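Local coordinates for AbiEi antitoxin C-terminal domain-containing protein (Mycobacterium tuberculosis, PDB 1ZEL) that is of unknown function but probably binds DNA through a winged-helix domain and is related in sequence to AbiEi-type antitoxins, at residues Pro125-Pro130 with Ile147-Ala152; Pro89-Leu94 with Thr176-Leu181. All coordinates share one frame; numbering follows the deposited sequence.

Contact 1. Residues Pro125-Pro130 with Ile147-Ala152; sequences PIWLPP and IPWNAA
Trp127, at the end of strand 124-127, meets Ile147, Trp149 and Ala151 of the loop that follows strand 142-145. The side chain leaves the strand toward that loop, with CG anti to the backbone N (chi1 168°). There NE1 donates to Ile147 O at 2.8 Å; the bond is nearly straight (171° at the hydrogen), and the acceptor lies in the plane of the indole while the donor lies in the carbonyl plane. Tryptophan suits the place because it combines one directional N-H with a broad apolar surface. Over one face of the ring, toward its rim, sits Trp149 CE3, 3.6 Å from Trp127 NE1. The two indoles meet obliquely, with planes at 54°, and so form neither a parallel stack nor a T. At the far end of the ring, Trp127 CH2 approaches Ala151 CA at the edge. The opposite face of Trp127 is met near its rim by the backbone N of Pro129, a nitrogen with no hydrogen to satisfy. Farther along, Pro129 CB packs on Ala151 CB at 3.5 Å, a small methyl that lets the two chains come close. Pro130 then lays its ring across that of Pro148 at about a right angle, Pro130 CG to Pro148 CB 3.9 Å. Pro148 is the centre of an inverse gamma turn, whose weak bond runs from Trp149 N to Ile147 O, the same oxygen that Trp127 uses. Trp149 turns its own NE1 to Leu222 O, and Ile147 CG2 lies over the centre of its ring. The chemistry thus implies a mostly apolar join in which one straight hydrogen bond fixes the setting of the Trp127 indole and ties the strand end to the turn at Pro148.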
ATOM      1  N   PRO A 125       0.906   3.583   2.384  1.00 20.34           N
ATOM      2  CA  PRO A 125       2.267   3.154   2.092  1.00 20.02           C
ATOM      3  C   PRO A 125       2.365   2.411   0.758  1.00 19.54           C
ATOM      4  O   PRO A 125       1.656   1.412   0.525  1.00 19.02           O
ATOM      5  CB  PRO A 125       2.594   2.223   3.264  1.00 19.73           C
ATOM      6  CG  PRO A 125       1.261   1.633   3.615  1.00 20.93           C
ATOM      7  CD  PRO A 125       0.268   2.741   3.417  1.00 20.39           C
ATOM      8  N   ILE A 126       3.223   2.915  -0.120  1.00 18.79           N
ATOM      9  CA  ILE A 126       3.496   2.250  -1.393  1.00 17.82           C
ATOM     10  C   ILE A 126       4.978   2.071  -1.627  1.00 18.86           C
ATOM     11  O   ILE A 126       5.797   2.741  -1.012  1.00 21.19           O
ATOM     12  CB  ILE A 126       2.899   3.028  -2.618  1.00 17.52           C
ATOM     13  CG1 ILE A 126       3.524   4.430  -2.734  1.00 17.41           C
ATOM     14  CG2 ILE A 126       1.374   3.120  -2.532  1.00 17.51           C
ATOM     15  CD1 ILE A 126       3.127   5.144  -4.032  1.00 20.75           C
ATOM     16  N   TRP A 127       5.314   1.170  -2.535  1.00 18.60           N
ATOM     17  CA  TRP A 127       6.669   1.040  -3.036  1.00 18.37           C
ATOM     18  C   TRP A 127       6.636   1.575  -4.449  1.00 18.78           C
ATOM     19  O   TRP A 127       5.661   1.332  -5.171  1.00 17.24           O
ATOM     20  CB  TRP A 127       7.109  -0.447  -3.038  1.00 20.12           C
ATOM     21  CG  TRP A 127       8.414  -0.632  -3.832  1.00 21.34           C
ATOM     22  CD1 TRP A 127       9.684  -0.352  -3.406  1.00 21.57           C
ATOM     23  CD2 TRP A 127       8.531  -1.024  -5.210  1.00 23.46           C
ATOM     24  NE1 TRP A 127      10.595  -0.586  -4.434  1.00 19.23           N
ATOM     25  CE2 TRP A 127       9.905  -0.991  -5.546  1.00 23.31           C
ATOM     26  CE3 TRP A 127       7.605  -1.408  -6.188  1.00 23.95           C
ATOM     27  CZ2 TRP A 127      10.372  -1.339  -6.819  1.00 24.42           C
ATOM     28  CZ3 TRP A 127       8.066  -1.744  -7.447  1.00 24.50           C
ATOM     29  CH2 TRP A 127       9.438  -1.711  -7.755  1.00 22.38           C
ATOM     30  N   LEU A 128       7.674   2.331  -4.829  1.00 19.93           N
ATOM     31  CA  LEU A 128       7.858   2.781  -6.206  1.00 21.43           C
ATOM     32  C   LEU A 128       9.263   2.439  -6.669  1.00 23.01           C
ATOM     33  O   LEU A 128      10.201   2.601  -5.902  1.00 23.42           O
ATOM     34  CB  LEU A 128       7.706   4.314  -6.293  1.00 21.48           C
ATOM     35  CG  LEU A 128       6.313   4.903  -6.525  1.00 23.60           C
ATOM     36  CD1 LEU A 128       6.380   6.440  -6.420  1.00 25.77           C
ATOM     37  CD2 LEU A 128       5.769   4.475  -7.861  1.00 21.62           C
ATOM     38  N   PRO A 129       9.422   2.005  -7.928  1.00 24.93           N
ATOM     39  CA  PRO A 129      10.777   1.796  -8.421  1.00 26.44           C
ATOM     40  C   PRO A 129      11.574   3.115  -8.494  1.00 27.13           C
ATOM     41  O   PRO A 129      10.977   4.195  -8.592  1.00 26.81           O
ATOM     42  CB  PRO A 129      10.564   1.221  -9.817  1.00 26.68           C
ATOM     43  CG  PRO A 129       9.207   1.467 -10.164  1.00 27.46           C
ATOM     44  CD  PRO A 129       8.405   1.678  -8.941  1.00 24.37           C
ATOM     45  N   PRO A 130      12.917   3.027  -8.383  1.00 28.18           N
ATOM     46  CA  PRO A 130      13.817   4.185  -8.396  1.00 28.08           C
ATOM     47  C   PRO A 130      13.435   5.208  -9.456  1.00 28.12           C
ATOM     48  O   PRO A 130      13.389   6.417  -9.173  1.00 28.79           O
ATOM     49  CB  PRO A 130      15.168   3.557  -8.753  1.00 28.37           C
ATOM     50  CG  PRO A 130      15.102   2.162  -8.123  1.00 29.46           C
ATOM     51  CD  PRO A 130      13.650   1.745  -8.223  1.00 28.36           C
ATOM     52  N   ILE A 147      13.105   1.001  -1.974  1.00 28.95           N
ATOM     53  CA  ILE A 147      14.120  -0.046  -2.041  1.00 27.59           C
ATOM     54  C   ILE A 147      14.334  -0.354  -3.517  1.00 27.10           C
ATOM     55  O   ILE A 147      13.358  -0.562  -4.239  1.00 27.03           O
ATOM     56  CB  ILE A 147      13.623  -1.264  -1.248  1.00 27.79           C
ATOM     57  CG1 ILE A 147      13.445  -0.853   0.217  1.00 29.14           C
ATOM     58  CG2 ILE A 147      14.561  -2.483  -1.394  1.00 24.80           C
ATOM     59  CD1 ILE A 147      12.803  -1.890   1.055  1.00 30.42           C
ATOM     60  N   PRO A 148      15.605  -0.344  -3.989  1.00 26.71           N
ATOM     61  CA  PRO A 148      15.843  -0.434  -5.429  1.00 26.35           C
ATOM     62  C   PRO A 148      15.704  -1.825  -6.031  1.00 26.84           C
ATOM     63  O   PRO A 148      16.581  -2.269  -6.785  1.00 26.00           O
ATOM     64  CB  PRO A 148      17.287   0.083  -5.575  1.00 26.48           C
ATOM     65  CG  PRO A 148      17.927  -0.313  -4.310  1.00 25.78           C
ATOM     66  CD  PRO A 148      16.877  -0.201  -3.241  1.00 26.48           C
ATOM     67  N   TRP A 149      14.605  -2.511  -5.713  1.00 27.30           N
ATOM     68  CA  TRP A 149      14.238  -3.704  -6.455  1.00 28.10           C
ATOM     69  C   TRP A 149      14.081  -3.432  -7.971  1.00 31.32           C
ATOM     70  O   TRP A 149      13.651  -2.337  -8.393  1.00 29.72           O
ATOM     71  CB  TRP A 149      12.924  -4.269  -5.924  1.00 27.23           C
ATOM     72  CG  TRP A 149      13.048  -4.883  -4.562  1.00 22.14           C
ATOM     73  CD1 TRP A 149      14.007  -5.760  -4.156  1.00 23.00           C
ATOM     74  CD2 TRP A 149      12.171  -4.694  -3.446  1.00 24.55           C
ATOM     75  NE1 TRP A 149      13.783  -6.139  -2.850  1.00 26.05           N
ATOM     76  CE2 TRP A 149      12.658  -5.499  -2.391  1.00 27.30           C
ATOM     77  CE3 TRP A 149      11.007  -3.937  -3.237  1.00 22.45           C
ATOM     78  CZ2 TRP A 149      12.036  -5.552  -1.136  1.00 23.74           C
ATOM     79  CZ3 TRP A 149      10.387  -3.997  -1.996  1.00 24.37           C
ATOM     80  CH2 TRP A 149      10.907  -4.793  -0.959  1.00 22.78           C
ATOM     81  N   ASN A 150      14.433  -4.463  -8.753  1.00 34.88           N
ATOM     82  CA  ASN A 150      14.153  -4.548 -10.196  1.00 37.81           C
ATOM     83  C   ASN A 150      12.641  -4.459 -10.495  1.00 39.69           C
ATOM     84  O   ASN A 150      11.867  -5.417 -10.277  1.00 40.41           O
ATOM     85  CB  ASN A 150      14.767  -5.837 -10.781  1.00 38.07           C
ATOM     86  CG  ASN A 150      14.490  -6.000 -12.270  1.00 39.46           C
ATOM     87  OD1 ASN A 150      13.982  -5.086 -12.917  1.00 37.20           O
ATOM     88  ND2 ASN A 150      14.827  -7.165 -12.816  1.00 39.64           N
ATOM     89  N   ALA A 151      12.238  -3.284 -10.982  1.00 41.37           N
ATOM     90  CA  ALA A 151      10.874  -3.010 -11.426  1.00 42.40           C
ATOM     91  C   ALA A 151      10.365  -3.992 -12.498  1.00 42.84           C
ATOM     92  O   ALA A 151       9.156  -4.101 -12.723  1.00 43.05           O
ATOM     93  CB  ALA A 151      10.781  -1.581 -11.942  1.00 42.30           C
ATOM     94  N   ALA A 152      11.287  -4.699 -13.152  1.00 42.96           N
ATOM     95  CA  ALA A 152      10.920  -5.630 -14.206  1.00 43.43           C
ATOM     96  C   ALA A 152      10.383  -6.935 -13.629  1.00 43.72           C
ATOM     97  O   ALA A 152       9.568  -7.614 -14.265  1.00 44.11           O
ATOM     98  CB  ALA A 152      12.104  -5.897 -15.124  1.00 43.61           C
TER

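Contact 2. Residues Pro89-Leu94 with Thr176-Leu181; sequences PLRSWL and TGLPAL
Leu178 and Arg91 bury the most surface here, with Thr176 next, and together they join helix 88-96 to the loop leading into helix 183-192. The Arg91 chain, extended from CG to NE, spans the gap to the loop, and the guanidinium at its end meets Thr176. It grips that residue end-on with two nitrogens: Arg91 NH2 donates to Thr176 OG1 at 3.0 Å and NH1 to Thr176 O at 3.1 Å. Neither bond is straight (154° and 145° at the hydrogen), and both acceptors are tilted from the guanidinium plane. Threonine suits this end because its side-chain hydroxyl adds a second acceptor beside the backbone carbonyl, matching the two N-H groups. Its OG1 stands between the backbone N and the carbonyl carbon (chi1 77°), where NH2 can reach it. Arg91 NE makes a salt bridge with Asp85, so the guanidinium is held by partners from two different parts of the chain.

Leu178 packs beside this polar grip. Its CG is 3.7 Å from Arg91 NH1, and CD1 lies over one face of the guanidinium. Leu178 CD2 meets Leu94 CD1 at 3.5 Å, while Leu178 CD1 faces Leu90 CB more loosely at 4.3 Å; Leu90 and Leu178 also both touch Leu104. The two methyls of Leu178 thus divide between Leu90 and Leu94, one turn apart on the same face of the helix. Between Thr176 and Leu178, Gly177 has backbone angles at which a side chain would be jammed against the preceding carbonyl oxygen. Two uncharged oxygens of Thr176 and the carboxylate of Asp85 therefore share the guanidinium, Asp85 probably stabilising its positive charge, while the leucines close the apolar side of the join.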
ATOM      1  N   PRO A  89      -6.989   7.957  -3.992  1.00 24.15           N
ATOM      2  CA  PRO A  89      -5.803   8.667  -4.508  1.00 23.02           C
ATOM      3  C   PRO A  89      -4.939   7.851  -5.491  1.00 23.00           C
ATOM      4  O   PRO A  89      -4.458   8.394  -6.490  1.00 23.27           O
ATOM      5  CB  PRO A  89      -5.003   8.988  -3.239  1.00 23.11           C
ATOM      6  CG  PRO A  89      -6.063   9.043  -2.127  1.00 23.11           C
ATOM      7  CD  PRO A  89      -7.099   8.041  -2.511  1.00 23.97           C
ATOM      8  N   LEU A  90      -4.733   6.568  -5.207  1.00 21.93           N
ATOM      9  CA  LEU A  90      -3.931   5.721  -6.088  1.00 21.55           C
ATOM     10  C   LEU A  90      -4.672   5.340  -7.362  1.00 22.85           C
ATOM     11  O   LEU A  90      -4.088   5.297  -8.450  1.00 23.34           O
ATOM     12  CB  LEU A  90      -3.459   4.471  -5.346  1.00 20.75           C
ATOM     13  CG  LEU A  90      -2.439   4.765  -4.245  1.00 21.37           C
ATOM     14  CD1 LEU A  90      -2.165   3.507  -3.455  1.00 18.75           C
ATOM     15  CD2 LEU A  90      -1.138   5.328  -4.837  1.00 20.37           C
ATOM     16  N   ARG A  91      -5.957   5.025  -7.231  1.00 22.90           N
ATOM     17  CA  ARG A  91      -6.776   4.791  -8.419  1.00 22.64           C
ATOM     18  C   ARG A  91      -6.819   6.038  -9.292  1.00 22.44           C
ATOM     19  O   ARG A  91      -6.872   5.924 -10.511  1.00 23.24           O
ATOM     20  CB  ARG A  91      -8.195   4.366  -8.031  1.00 22.83           C
ATOM     21  CG  ARG A  91      -8.217   3.141  -7.101  1.00 22.55           C
ATOM     22  CD  ARG A  91      -9.615   2.580  -6.984  1.00 22.09           C
ATOM     23  NE  ARG A  91      -9.824   1.940  -5.687  1.00 23.79           N
ATOM     24  CZ  ARG A  91      -9.456   0.689  -5.387  1.00 25.75           C
ATOM     25  NH1 ARG A  91      -8.873  -0.080  -6.294  1.00 21.62           N
ATOM     26  NH2 ARG A  91      -9.688   0.203  -4.171  1.00 26.59           N
ATOM     27  N   SER A  92      -6.827   7.229  -8.696  1.00 21.66           N
ATOM     28  CA  SER A  92      -6.796   8.440  -9.545  1.00 22.67           C
ATOM     29  C   SER A  92      -5.497   8.582 -10.339  1.00 22.40           C
ATOM     30  O   SER A  92      -5.483   9.101 -11.478  1.00 21.88           O
ATOM     31  CB  SER A  92      -7.103   9.710  -8.740  1.00 23.75           C
ATOM     32  OG  SER A  92      -5.957  10.272  -8.139  1.00 24.85           O
ATOM     33  N   TRP A  93      -4.401   8.126  -9.747  1.00 22.25           N
ATOM     34  CA  TRP A  93      -3.137   8.041 -10.465  1.00 23.14           C
ATOM     35  C   TRP A  93      -3.196   7.069 -11.647  1.00 23.95           C
ATOM     36  O   TRP A  93      -2.816   7.437 -12.778  1.00 24.66           O
ATOM     37  CB  TRP A  93      -2.008   7.708  -9.488  1.00 23.69           C
ATOM     38  CG  TRP A  93      -0.596   7.837 -10.075  1.00 23.97           C
ATOM     39  CD1 TRP A  93      -0.245   8.334 -11.291  1.00 26.93           C
ATOM     40  CD2 TRP A  93       0.621   7.498  -9.408  1.00 26.80           C
ATOM     41  NE1 TRP A  93       1.130   8.296 -11.444  1.00 30.28           N
ATOM     42  CE2 TRP A  93       1.681   7.790 -10.290  1.00 30.31           C
ATOM     43  CE3 TRP A  93       0.915   6.979  -8.139  1.00 27.32           C
ATOM     44  CZ2 TRP A  93       3.021   7.557  -9.951  1.00 27.62           C
ATOM     45  CZ3 TRP A  93       2.249   6.762  -7.797  1.00 21.75           C
ATOM     46  CH2 TRP A  93       3.279   7.035  -8.701  1.00 26.31           C
ATOM     47  N   LEU A  94      -3.688   5.848 -11.419  1.00 23.85           N
ATOM     48  CA  LEU A  94      -3.844   4.868 -12.517  1.00 24.37           C
ATOM     49  C   LEU A  94      -4.767   5.364 -13.628  1.00 25.00           C
ATOM     50  O   LEU A  94      -4.607   4.988 -14.811  1.00 25.04           O
ATOM     51  CB  LEU A  94      -4.390   3.548 -11.983  1.00 24.26           C
ATOM     52  CG  LEU A  94      -3.402   2.779 -11.125  1.00 24.61           C
ATOM     53  CD1 LEU A  94      -4.146   1.685 -10.352  1.00 26.31           C
ATOM     54  CD2 LEU A  94      -2.281   2.216 -11.980  1.00 28.37           C
ATOM     55  N   THR A 176      -7.926  -5.197  -2.975  1.00 23.87           N
ATOM     56  CA  THR A 176      -8.997  -4.379  -3.563  1.00 25.35           C
ATOM     57  C   THR A 176      -8.757  -4.038  -5.021  1.00 25.99           C
ATOM     58  O   THR A 176      -9.318  -3.055  -5.537  1.00 27.00           O
ATOM     59  CB  THR A 176      -9.227  -3.058  -2.800  1.00 25.92           C
ATOM     60  OG1 THR A 176      -8.186  -2.129  -3.154  1.00 30.46           O
ATOM     61  CG2 THR A 176      -9.252  -3.273  -1.300  1.00 25.62           C
ATOM     62  N   GLY A 177      -7.896  -4.813  -5.675  1.00 24.75           N
ATOM     63  CA  GLY A 177      -7.656  -4.623  -7.088  1.00 24.77           C
ATOM     64  C   GLY A 177      -6.368  -3.917  -7.450  1.00 24.33           C
ATOM     65  O   GLY A 177      -6.052  -3.804  -8.627  1.00 24.45           O
ATOM     66  N   LEU A 178      -5.638  -3.417  -6.455  1.00 23.73           N
ATOM     67  CA  LEU A 178      -4.369  -2.748  -6.731  1.00 23.02           C
ATOM     68  C   LEU A 178      -3.240  -3.742  -6.562  1.00 22.37           C
ATOM     69  O   LEU A 178      -3.414  -4.715  -5.842  1.00 22.71           O
ATOM     70  CB  LEU A 178      -4.166  -1.579  -5.766  1.00 22.67           C
ATOM     71  CG  LEU A 178      -5.160  -0.433  -5.912  1.00 22.29           C
ATOM     72  CD1 LEU A 178      -4.923   0.488  -4.748  1.00 28.74           C
ATOM     73  CD2 LEU A 178      -4.988   0.306  -7.242  1.00 29.17           C
ATOM     74  N   PRO A 179      -2.091  -3.488  -7.207  1.00 23.05           N
ATOM     75  CA  PRO A 179      -0.867  -4.284  -7.033  1.00 22.88           C
ATOM     76  C   PRO A 179      -0.371  -4.084  -5.605  1.00 22.30           C
ATOM     77  O   PRO A 179      -0.484  -2.974  -5.074  1.00 22.01           O
ATOM     78  CB  PRO A 179       0.124  -3.642  -8.003  1.00 23.37           C
ATOM     79  CG  PRO A 179      -0.662  -2.779  -8.887  1.00 25.50           C
ATOM     80  CD  PRO A 179      -1.889  -2.372  -8.150  1.00 22.57           C
ATOM     81  N   ALA A 180       0.103  -5.162  -4.970  1.00 21.63           N
ATOM     82  CA  ALA A 180       0.550  -5.104  -3.585  1.00 20.79           C
ATOM     83  C   ALA A 180       1.693  -6.092  -3.378  1.00 20.45           C
ATOM     84  O   ALA A 180       1.760  -7.157  -4.033  1.00 20.52           O
ATOM     85  CB  ALA A 180      -0.616  -5.408  -2.622  1.00 21.69           C
ATOM     86  N   LEU A 181       2.591  -5.731  -2.465  1.00 19.45           N
ATOM     87  CA  LEU A 181       3.724  -6.566  -2.120  1.00 19.45           C
ATOM     88  C   LEU A 181       3.215  -7.852  -1.487  1.00 20.06           C
ATOM     89  O   LEU A 181       2.218  -7.833  -0.748  1.00 19.70           O
ATOM     90  CB  LEU A 181       4.619  -5.866  -1.087  1.00 18.74           C
ATOM     91  CG  LEU A 181       5.379  -4.614  -1.539  1.00 20.02           C
ATOM     92  CD1 LEU A 181       6.386  -4.210  -0.451  1.00 20.25           C
ATOM     93  CD2 LEU A 181       6.040  -4.793  -2.907  1.00 16.50           C
TER

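Contact 1 and contact 2 have centres 14 Å apart. Along the chain the order is 89-94, 125-130, 147-152, 176-181, so contact 1 is nested inside the loop that contact 2 closes. The small mixed sheet links them: strand 124-127, central between 103-104 and 142-145, supplies the first segment of contact 1, and strand 103-104 is hydrogen-bonded to the loop of contact 2. They also touch directly, Ile126 packing on Leu90, Leu128 on Trp93 and Trp149 on Leu181. Helix 88-96, the sheet and the loops toward helices 154-157 and 183-192 are thereby packed together, tying segments far apart in sequence into the region related to the C-terminal domain of AbiEi antitoxins.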